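Local coordinates for oxaloacetate acetyl hydrolase (Cryphonectria parasitica, PDB 3LYE), which belongs to the phosphoenolpyruvate phosphomutase family, has a TIM-type alpha/beta barrel fold and carries bound calcium ions in this crystal structure, at residues A[27-32]-A[46-51]; A[167-172]-A[181-186]; A[190-195]-A[214-219]. All coordinates share one frame; numbering follows the deposited sequence.

Contact 1 (A[27-32]-A[46-51]); sequences IVCPGV and FKSLYM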
loop_
_atom_site.group_PDB
_atom_site.type_symbol
_atom_site.label_atom_id
_atom_site.label_comp_id
_atom_site.label_asym_id
_atom_site.label_seq_id
_atom_site.Cartn_x
_atom_site.Cartn_y
_atom_site.Cartn_z
ATOM N N ILE A 27 24.792 -14.506 16.883
ATOM C CA ILE A 27 23.761 -13.456 16.816
ATOM C C ILE A 27 22.399 -14.143 16.793
ATOM O O ILE A 27 22.052 -14.763 15.796
ATOM C CB ILE A 27 24.030 -12.541 15.609
ATOM C CG1 ILE A 27 25.443 -11.934 15.662
ATOM C CG2 ILE A 27 22.989 -11.428 15.527
ATOM C CD1 ILE A 27 25.933 -11.456 14.305
ATOM N N VAL A 28 21.644 -14.016 17.890
ATOM C CA VAL A 28 20.354 -14.651 18.070
ATOM C C VAL A 28 19.255 -13.710 17.611
ATOM O O VAL A 28 19.065 -12.634 18.160
ATOM C CB VAL A 28 20.209 -15.051 19.554
ATOM C CG1 VAL A 28 18.813 -15.501 19.886
ATOM C CG2 VAL A 28 21.251 -16.113 19.934
ATOM N N CYS A 29 18.484 -14.178 16.638
ATOM C CA CYS A 29 17.418 -13.389 16.045
ATOM C C CYS A 29 16.075 -14.049 16.088
ATOM O O CYS A 29 15.808 -14.949 15.305
ATOM C CB CYS A 29 17.770 -13.149 14.562
ATOM S SG CYS A 29 19.427 -12.510 14.211
ATOM N N PRO A 30 15.230 -13.577 16.979
ATOM C CA PRO A 30 13.903 -14.193 17.027
ATOM C C PRO A 30 13.082 -13.814 15.799
ATOM O O PRO A 30 13.184 -12.676 15.306
ATOM C CB PRO A 30 13.272 -13.554 18.265
ATOM C CG PRO A 30 14.002 -12.277 18.428
ATOM C CD PRO A 30 15.419 -12.562 18.012
ATOM N N GLY A 31 12.296 -14.769 15.306
ATOM C CA GLY A 31 11.425 -14.513 14.173
ATOM C C GLY A 31 10.196 -13.733 14.605
ATOM O O GLY A 31 9.421 -14.182 15.414
ATOM N N VAL A 32 10.048 -12.558 14.028
ATOM C CA VAL A 32 8.969 -11.622 14.250
ATOM C C VAL A 32 8.209 -11.468 12.941
ATOM O O VAL A 32 8.747 -11.691 11.874
ATOM C CB VAL A 32 9.436 -10.306 14.870
ATOM C CG1 VAL A 32 10.137 -10.549 16.196
ATOM C CG2 VAL A 32 10.325 -9.560 13.934
ATOM N N PHE A 46 16.611 -8.062 22.557
ATOM C CA PHE A 46 17.260 -8.865 21.529
ATOM C C PHE A 46 18.132 -7.905 20.717
ATOM O O PHE A 46 17.734 -6.782 20.439
ATOM C CB PHE A 46 16.247 -9.623 20.706
ATOM C CG PHE A 46 15.735 -10.858 21.415
ATOM C CD1 PHE A 46 16.409 -12.050 21.310
ATOM C CD2 PHE A 46 14.627 -10.809 22.226
ATOM C CE1 PHE A 46 15.966 -13.170 21.965
ATOM C CE2 PHE A 46 14.215 -11.928 22.890
ATOM C CZ PHE A 46 14.882 -13.109 22.744
ATOM N N LYS A 47 19.294 -8.391 20.307
ATOM C CA LYS A 47 20.280 -7.592 19.575
ATOM C C LYS A 47 20.090 -7.539 18.095
ATOM O O LYS A 47 20.730 -6.749 17.435
ATOM C CB LYS A 47 21.705 -8.091 19.926
ATOM C CG LYS A 47 22.079 -8.033 21.443
ATOM C CD LYS A 47 21.702 -6.669 22.094
ATOM C CE LYS A 47 22.344 -6.406 23.480
ATOM N NZ LYS A 47 22.091 -7.442 24.511
ATOM N N SER A 48 19.228 -8.393 17.580
ATOM C CA SER A 48 18.904 -8.467 16.166
ATOM C C SER A 48 17.575 -9.185 16.061
ATOM O O SER A 48 17.245 -10.020 16.903
ATOM C CB SER A 48 19.964 -9.231 15.370
ATOM O OG SER A 48 19.655 -9.143 13.973
ATOM N N LEU A 49 16.809 -8.844 15.041
ATOM C CA LEU A 49 15.503 -9.448 14.806
ATOM C C LEU A 49 15.496 -10.096 13.435
ATOM O O LEU A 49 16.290 -9.714 12.568
ATOM C CB LEU A 49 14.398 -8.386 14.796
ATOM C CG LEU A 49 13.761 -7.996 16.136
ATOM C CD1 LEU A 49 14.627 -7.883 17.330
ATOM C CD2 LEU A 49 12.859 -6.775 15.988
ATOM N N TYR A 50 14.596 -11.056 13.232
ATOM C CA TYR A 50 14.456 -11.723 11.954
ATOM C C TYR A 50 12.974 -11.611 11.520
ATOM O O TYR A 50 12.057 -12.006 12.269
ATOM C CB TYR A 50 14.820 -13.214 12.039
ATOM C CG TYR A 50 14.434 -14.057 10.847
ATOM C CD1 TYR A 50 13.712 -15.217 10.996
ATOM C CD2 TYR A 50 14.826 -13.702 9.575
ATOM C CE1 TYR A 50 13.374 -15.957 9.922
ATOM C CE2 TYR A 50 14.459 -14.419 8.505
ATOM C CZ TYR A 50 13.772 -15.578 8.680
ATOM O OH TYR A 50 13.470 -16.337 7.601
ATOM N N MET A 51 12.701 -11.055 10.352
ATOM C CA MET A 51 11.341 -10.975 9.857
ATOM C C MET A 51 11.084 -12.164 8.959
ATOM O O MET A 51 11.676 -12.322 7.888
ATOM C CB MET A 51 11.088 -9.736 9.035
ATOM C CG MET A 51 9.615 -9.590 8.621
ATOM S SD MET A 51 9.323 -8.271 7.436
ATOM C CE MET A 51 9.604 -9.136 5.888
HETATM O O HOH W 1 19.929 -11.315 20.433
#

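Contact 2 (A[167-172]-A[181-186]); sequences ARTDAL and IERLRA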
loop_
_atom_site.group_PDB
_atom_site.type_symbol
_atom_site.label_atom_id
_atom_site.label_comp_id
_atom_site.label_asym_id
_atom_site.label_seq_id
_atom_site.Cartn_x
_atom_site.Cartn_y
_atom_site.Cartn_z
ATOM N N ALA A 167 23.235 -16.179 1.582
ATOM C CA ALA A 167 22.940 -17.100 0.504
ATOM C C ALA A 167 22.347 -18.359 1.090
ATOM O O ALA A 167 23.034 -19.096 1.786
ATOM C CB ALA A 167 24.201 -17.445 -0.298
ATOM N N ARG A 168 21.086 -18.604 0.789
ATOM C CA ARG A 168 20.381 -19.793 1.265
ATOM C C ARG A 168 20.241 -20.833 0.162
ATOM O O ARG A 168 19.958 -20.483 -0.984
ATOM C CB ARG A 168 18.959 -19.406 1.720
ATOM C CG ARG A 168 18.017 -20.596 1.928
ATOM C CD ARG A 168 16.732 -20.157 2.568
ATOM N NE ARG A 168 15.699 -21.146 2.345
ATOM C CZ ARG A 168 14.526 -21.142 2.959
ATOM N NH1 ARG A 168 14.259 -20.230 3.878
ATOM N NH2 ARG A 168 13.623 -22.065 2.672
ATOM N N THR A 169 20.456 -22.097 0.527
ATOM C CA THR A 169 20.287 -23.187 -0.403
ATOM C C THR A 169 19.307 -24.164 0.236
ATOM O O THR A 169 19.442 -24.572 1.393
ATOM C CB THR A 169 21.567 -23.924 -0.869
ATOM O OG1 THR A 169 21.189 -24.984 -1.759
ATOM C CG2 THR A 169 22.344 -24.502 0.241
ATOM N N ASP A 170 18.340 -24.530 -0.579
ATOM C CA ASP A 170 17.295 -25.471 -0.229
ATOM C C ASP A 170 17.536 -26.778 -0.990
ATOM O O ASP A 170 16.637 -27.598 -1.099
ATOM C CB ASP A 170 15.959 -24.902 -0.678
ATOM C CG ASP A 170 15.443 -23.856 0.264
ATOM O OD1 ASP A 170 15.013 -24.244 1.359
ATOM O OD2 ASP A 170 15.467 -22.662 -0.079
ATOM N N ALA A 171 18.757 -26.982 -1.480
ATOM C CA ALA A 171 19.093 -28.185 -2.244
ATOM C C ALA A 171 19.347 -29.495 -1.485
ATOM O O ALA A 171 19.474 -30.538 -2.121
ATOM C CB ALA A 171 20.330 -27.898 -3.110
ATOM N N LEU A 172 19.426 -29.477 -0.162
ATOM C CA LEU A 172 19.700 -30.719 0.567
ATOM C C LEU A 172 18.829 -31.922 0.257
ATOM O O LEU A 172 19.340 -32.995 -0.032
ATOM C CB LEU A 172 19.711 -30.476 2.073
ATOM C CG LEU A 172 20.213 -31.642 2.923
ATOM C CD1 LEU A 172 21.702 -31.892 2.730
ATOM C CD2 LEU A 172 19.922 -31.360 4.378
ATOM N N ILE A 181 27.023 -27.630 -0.318
ATOM C CA ILE A 181 28.326 -27.055 -0.024
ATOM C C ILE A 181 28.913 -26.368 -1.261
ATOM O O ILE A 181 29.441 -25.250 -1.175
ATOM C CB ILE A 181 29.301 -28.143 0.507
ATOM C CG1 ILE A 181 28.792 -28.729 1.837
ATOM C CG2 ILE A 181 30.672 -27.573 0.732
ATOM C CD1 ILE A 181 28.430 -27.679 2.906
ATOM N N GLU A 182 28.799 -27.000 -2.423
ATOM C CA GLU A 182 29.342 -26.395 -3.639
ATOM C C GLU A 182 28.556 -25.123 -3.993
ATOM O O GLU A 182 29.130 -24.141 -4.478
ATOM C CB GLU A 182 29.368 -27.418 -4.775
ATOM C CG GLU A 182 30.238 -28.653 -4.442
ATOM C CD GLU A 182 30.418 -29.602 -5.608
ATOM O OE1 GLU A 182 29.781 -29.375 -6.656
ATOM O OE2 GLU A 182 31.195 -30.576 -5.476
ATOM N N ARG A 183 27.252 -25.123 -3.760
ATOM C CA ARG A 183 26.442 -23.936 -4.058
ATOM C C ARG A 183 26.798 -22.776 -3.147
ATOM O O ARG A 183 26.840 -21.636 -3.572
ATOM C CB ARG A 183 24.959 -24.223 -3.902
ATOM C CG ARG A 183 24.412 -24.983 -5.041
ATOM C CD ARG A 183 22.930 -25.333 -4.917
ATOM N NE ARG A 183 22.543 -26.027 -6.127
ATOM C CZ ARG A 183 21.523 -25.728 -6.920
ATOM N NH1 ARG A 183 20.660 -24.779 -6.609
ATOM N NH2 ARG A 183 21.338 -26.421 -8.031
ATOM N N LEU A 184 27.053 -23.086 -1.890
ATOM C CA LEU A 184 27.408 -22.082 -0.912
ATOM C C LEU A 184 28.790 -21.525 -1.244
ATOM O O LEU A 184 29.004 -20.322 -1.180
ATOM C CB LEU A 184 27.330 -22.635 0.497
ATOM C CG LEU A 184 25.902 -22.896 0.990
ATOM C CD1 LEU A 184 25.999 -23.581 2.370
ATOM C CD2 LEU A 184 25.066 -21.645 1.061
ATOM N N ARG A 185 29.727 -22.394 -1.605
ATOM C CA ARG A 185 31.056 -21.911 -1.960
ATOM C C ARG A 185 30.953 -20.990 -3.180
ATOM O O ARG A 185 31.616 -19.939 -3.255
ATOM C CB ARG A 185 31.994 -23.063 -2.282
ATOM C CG ARG A 185 32.484 -23.764 -1.090
ATOM C CD ARG A 185 33.571 -24.745 -1.460
ATOM N NE ARG A 185 34.032 -25.423 -0.256
ATOM C CZ ARG A 185 34.105 -26.737 -0.096
ATOM N NH1 ARG A 185 34.541 -27.217 1.063
ATOM N NH2 ARG A 185 33.770 -27.566 -1.089
ATOM N N ALA A 186 30.138 -21.369 -4.155
ATOM C CA ALA A 186 29.980 -20.556 -5.353
ATOM C C ALA A 186 29.354 -19.209 -4.982
ATOM O O ALA A 186 29.760 -18.167 -5.491
ATOM C CB ALA A 186 29.167 -21.270 -6.400
#

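Contact 3 (A[190-195]-A[214-219]); sequences EGADVG and APWPLL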
loop_
_atom_site.group_PDB
_atom_site.type_symbol
_atom_site.label_atom_id
_atom_site.label_comp_id
_atom_site.label_asym_id
_atom_site.label_seq_id
_atom_site.Cartn_x
_atom_site.Cartn_y
_atom_site.Cartn_z
ATOM N N GLU A 190 30.743 -15.264 -5.361
ATOM C CA GLU A 190 29.985 -14.200 -6.018
ATOM C C GLU A 190 29.765 -12.980 -5.114
ATOM O O GLU A 190 29.257 -11.958 -5.595
ATOM C CB GLU A 190 28.656 -14.689 -6.585
ATOM C CG GLU A 190 28.740 -15.744 -7.635
ATOM C CD GLU A 190 29.246 -15.261 -8.972
ATOM O OE1 GLU A 190 29.193 -14.043 -9.256
ATOM O OE2 GLU A 190 29.650 -16.130 -9.763
ATOM N N GLY A 191 30.086 -13.099 -3.828
ATOM C CA GLY A 191 29.963 -11.997 -2.898
ATOM C C GLY A 191 29.006 -12.132 -1.728
ATOM O O GLY A 191 28.868 -11.185 -0.977
ATOM N N ALA A 192 28.347 -13.267 -1.564
ATOM C CA ALA A 192 27.472 -13.425 -0.431
ATOM C C ALA A 192 28.331 -13.354 0.836
ATOM O O ALA A 192 29.476 -13.825 0.880
ATOM C CB ALA A 192 26.694 -14.696 -0.525
ATOM N N ASP A 193 27.742 -12.796 1.890
ATOM C CA ASP A 193 28.409 -12.614 3.155
ATOM C C ASP A 193 28.297 -13.727 4.179
ATOM O O ASP A 193 29.172 -13.874 5.026
ATOM C CB ASP A 193 27.841 -11.344 3.808
ATOM C CG ASP A 193 28.034 -10.109 2.953
ATOM O OD1 ASP A 193 27.043 -9.534 2.444
ATOM O OD2 ASP A 193 29.200 -9.669 2.829
ATOM N N VAL A 194 27.213 -14.483 4.093
ATOM C CA VAL A 194 26.916 -15.561 4.998
ATOM C C VAL A 194 26.190 -16.643 4.241
ATOM O O VAL A 194 25.461 -16.355 3.295
ATOM C CB VAL A 194 25.924 -15.032 6.097
ATOM C CG1 VAL A 194 25.527 -16.110 7.098
ATOM C CG2 VAL A 194 26.490 -13.785 6.806
ATOM N N GLY A 195 26.351 -17.889 4.658
ATOM C CA GLY A 195 25.662 -18.977 4.014
ATOM C C GLY A 195 24.607 -19.587 4.944
ATOM O O GLY A 195 24.703 -19.503 6.172
ATOM N N ALA A 214 34.122 -22.999 6.781
ATOM C CA ALA A 214 34.957 -22.155 7.638
ATOM C C ALA A 214 36.113 -21.570 6.822
ATOM O O ALA A 214 36.744 -22.282 6.037
ATOM C CB ALA A 214 35.520 -22.973 8.769
ATOM N N PRO A 215 36.482 -20.312 7.086
ATOM C CA PRO A 215 35.945 -19.382 8.076
ATOM C C PRO A 215 34.755 -18.538 7.614
ATOM O O PRO A 215 34.375 -17.607 8.316
ATOM C CB PRO A 215 37.128 -18.447 8.308
ATOM C CG PRO A 215 37.764 -18.360 6.984
ATOM C CD PRO A 215 37.638 -19.736 6.368
ATOM N N TRP A 216 34.159 -18.844 6.472
ATOM C CA TRP A 216 33.023 -18.057 5.987
ATOM C C TRP A 216 31.875 -18.373 6.927
ATOM O O TRP A 216 31.564 -19.540 7.151
ATOM C CB TRP A 216 32.735 -18.425 4.550
ATOM C CG TRP A 216 31.737 -17.581 3.828
ATOM C CD1 TRP A 216 31.831 -16.255 3.550
ATOM C CD2 TRP A 216 30.528 -18.030 3.238
ATOM N NE1 TRP A 216 30.739 -15.842 2.829
ATOM C CE2 TRP A 216 29.924 -16.919 2.619
ATOM C CE3 TRP A 216 29.889 -19.274 3.175
ATOM C CZ2 TRP A 216 28.728 -17.014 1.929
ATOM C CZ3 TRP A 216 28.740 -19.382 2.468
ATOM C CH2 TRP A 216 28.132 -18.248 1.878
ATOM N N PRO A 217 31.184 -17.337 7.433
ATOM C CA PRO A 217 30.104 -17.591 8.386
ATOM C C PRO A 217 28.818 -18.167 7.876
ATOM O O PRO A 217 28.392 -17.882 6.754
ATOM C CB PRO A 217 29.818 -16.198 8.959
ATOM C CG PRO A 217 30.313 -15.231 7.977
ATOM C CD PRO A 217 31.340 -15.909 7.121
ATOM N N LEU A 218 28.239 -19.029 8.705
ATOM C CA LEU A 218 26.961 -19.664 8.408
ATOM C C LEU A 218 25.920 -19.199 9.428
ATOM O O LEU A 218 26.214 -18.855 10.586
ATOM C CB LEU A 218 27.010 -21.188 8.461
ATOM C CG LEU A 218 27.952 -21.884 7.480
ATOM C CD1 LEU A 218 27.618 -23.374 7.440
ATOM C CD2 LEU A 218 27.845 -21.246 6.121
ATOM N N LEU A 219 24.685 -19.294 8.975
ATOM C CA LEU A 219 23.500 -18.948 9.720
ATOM C C LEU A 219 22.681 -20.253 9.820
ATOM O O LEU A 219 22.495 -20.980 8.844
ATOM C CB LEU A 219 22.745 -17.858 8.966
ATOM C CG LEU A 219 21.410 -17.371 9.521
ATOM C CD1 LEU A 219 21.042 -16.012 8.943
ATOM C CD2 LEU A 219 20.282 -18.371 9.231
#

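Contact 1 (A[27-32]-A[46-51])
Pro-30 and Val-32 hold Tyr-50 between them in a beta-alpha-beta unit of a TIM-type barrel, in which strand 27-32 leads into helix 35-43 and the chain returns as the parallel strand 49-51. The Tyr-50 amide gives its N-H to Pro-30 O at 3.0 Å, approaching from above the carbonyl plane. Tyr-50 O in turn accepts from Val-32 N over 2.7 Å, a nearly straight bond at 173°. This is the tight end of the contact, where Gly-31 CA also comes within 3.2 Å of Tyr-50 O in a CA-H...O contact. With CG anti to its backbone N (chi1 168°), Tyr-50 sends its ring past Gly-31 CA to a hydrogen bond with His-121; the side chain also touches the calcium ligand Asp-94, about 6 Å from a bound calcium ion. Toward the other end of the strand pair, Cys-29 SG lies 3.4 Å from Ser-48 OG, an oxygen hydrogen-bonded to Pro-90 O.

A second close-packed patch has Pro-30 CG over one face of the Phe-46 ring, 3.9 Å from its centroid, as a CH-pi contact. Leu-262 and Arg-266 of a second subunit pack on this pair.

Toward the start of both segments regular pairing ends, since 46-48 is loop. Val-28 O and Ser-48 O lie close together without bonding, since both are acceptors, and the exposed Lys-47 side chain leads away. A water molecule spans the gap, donating to Val-28 O at 2.8 Å and accepting from Lys-47 N at 3.0 Å.

Contact 2 (A[167-172]-A[181-186])
Ala-167 meets Leu-184 where strand 164-169 of the TIM-type barrel is covered by helix 177-189, the outer helix that brings the chain back toward the next strand. The two short axes run nearly antiparallel, at 163° and 8.7 Å apart, and no hydrogen bond crosses between the segments. At Ala-167 the contact is made by the carbonyl as well as the methyl: its O lies 3.3 Å from Leu-184 CD2.

Arg-168 comes next and points away from the helix. Its guanidinium takes hold of the Asp-170 carboxylate side-on, with NE to OD2 and NH2 to OD1, both at 2.9 Å and both tilted from the guanidinium plane. OD1 uses its syn lone pair, whereas OD2 is met on its syn side but out of the carboxylate plane. Asp-170 OD1 has a second ionic partner in Lys-137.

Thr-169 turns back to the helix and divides its two branches between neighbouring residues. CG2, in the crowded position between the backbone N and the carbonyl carbon, touches Leu-184 CG at 4.0 Å. OG1, anti to the backbone N (chi1 179°), reaches Arg-183 CD at 3.6 Å, the two side chains crossing at about a right angle. The same oxygen accepts from Ala-171 N over 3.2 Å, an ST turn that bends the chain as it leaves the strand, and it is also hydrogen-bonded to Asp-124 OD1.

Ala-171 ends the contact by laying its methyl over one face of the Arg-183 guanidinium, at its NE end. Glu-179 holds that group at NE, Val-140 O at NH2 and Asp-124 OD1 at NH1, so Asp-124 links Arg-183 to Thr-169, while Ala-171 CB stands 4.1 Å from Arg-183 CD.

Contact 3 (A[190-195]-A[214-219])
Trp-216 lays its indole along the backbone of residues 192-195, at the edge of strand 194-197 of the TIM-type barrel, and its torsions place the ring there. CG is anti to the backbone N (chi1 -171°), and chi2 of 63° turns the ring so that one face receives Gly-195 N, 3.3 Å above the plane and displaced toward the rim of the six-membered ring. Because Gly-195 has no side chain, the ring can lie directly against its backbone, with Trp-216 CH2 3.3 Å from Gly-195 CA. At the edge, Trp-216 NE1 donates to Ala-192 O over 3.1 Å; the acceptor is close to the ring plane, but the bond is bent, and Ala-192 CB packs against Trp-216 CZ2.

Beyond the indole, backbone bonds take over. Gly-195 N donates to Pro-217 O at 2.9 Å and Gly-195 O accepts from Leu-219 N at 2.8 Å. Val-194 holds CG1 anti to its backbone N (chi1 179°), which sets that methyl 3.8 Å from Leu-219 CB. Leu-218 turns its CD2 back toward Gly-195, and helix 203-213 packs on its side chain.

Chemically, both polar backbone groups of Gly-195 are satisfied where strand 194-197 meets the start of strand 219-223 through a single bridge. The ring face lies over Gly-195 N, which probably screens its bond from water, and the bent NE1 bond and the face packing together favour this rotation.

The three contacts follow one another along the chain and all reach the same parallel sheet of the barrel. Contact 1 joins its first two strands, 27-32 and 49-51. Its centre is about 23 Å from that of contact 2 and about 18 Å from that of contact 3, and it touches neither. Contacts 2 and 3 are close neighbours, centres about 10 Å apart: strands 164-169 and 194-197 lie side by side, and helix 177-189 lies in the connection between them. Ala-167 N probably hydrogen-bonds Val-194 O, and Leu-184 packs near both Trp-216 and Gly-195. Together they show neighbouring strands of one barrel joined and backed by an outer helix, with the junction of strands 194-197 and 219-223 completing the ring.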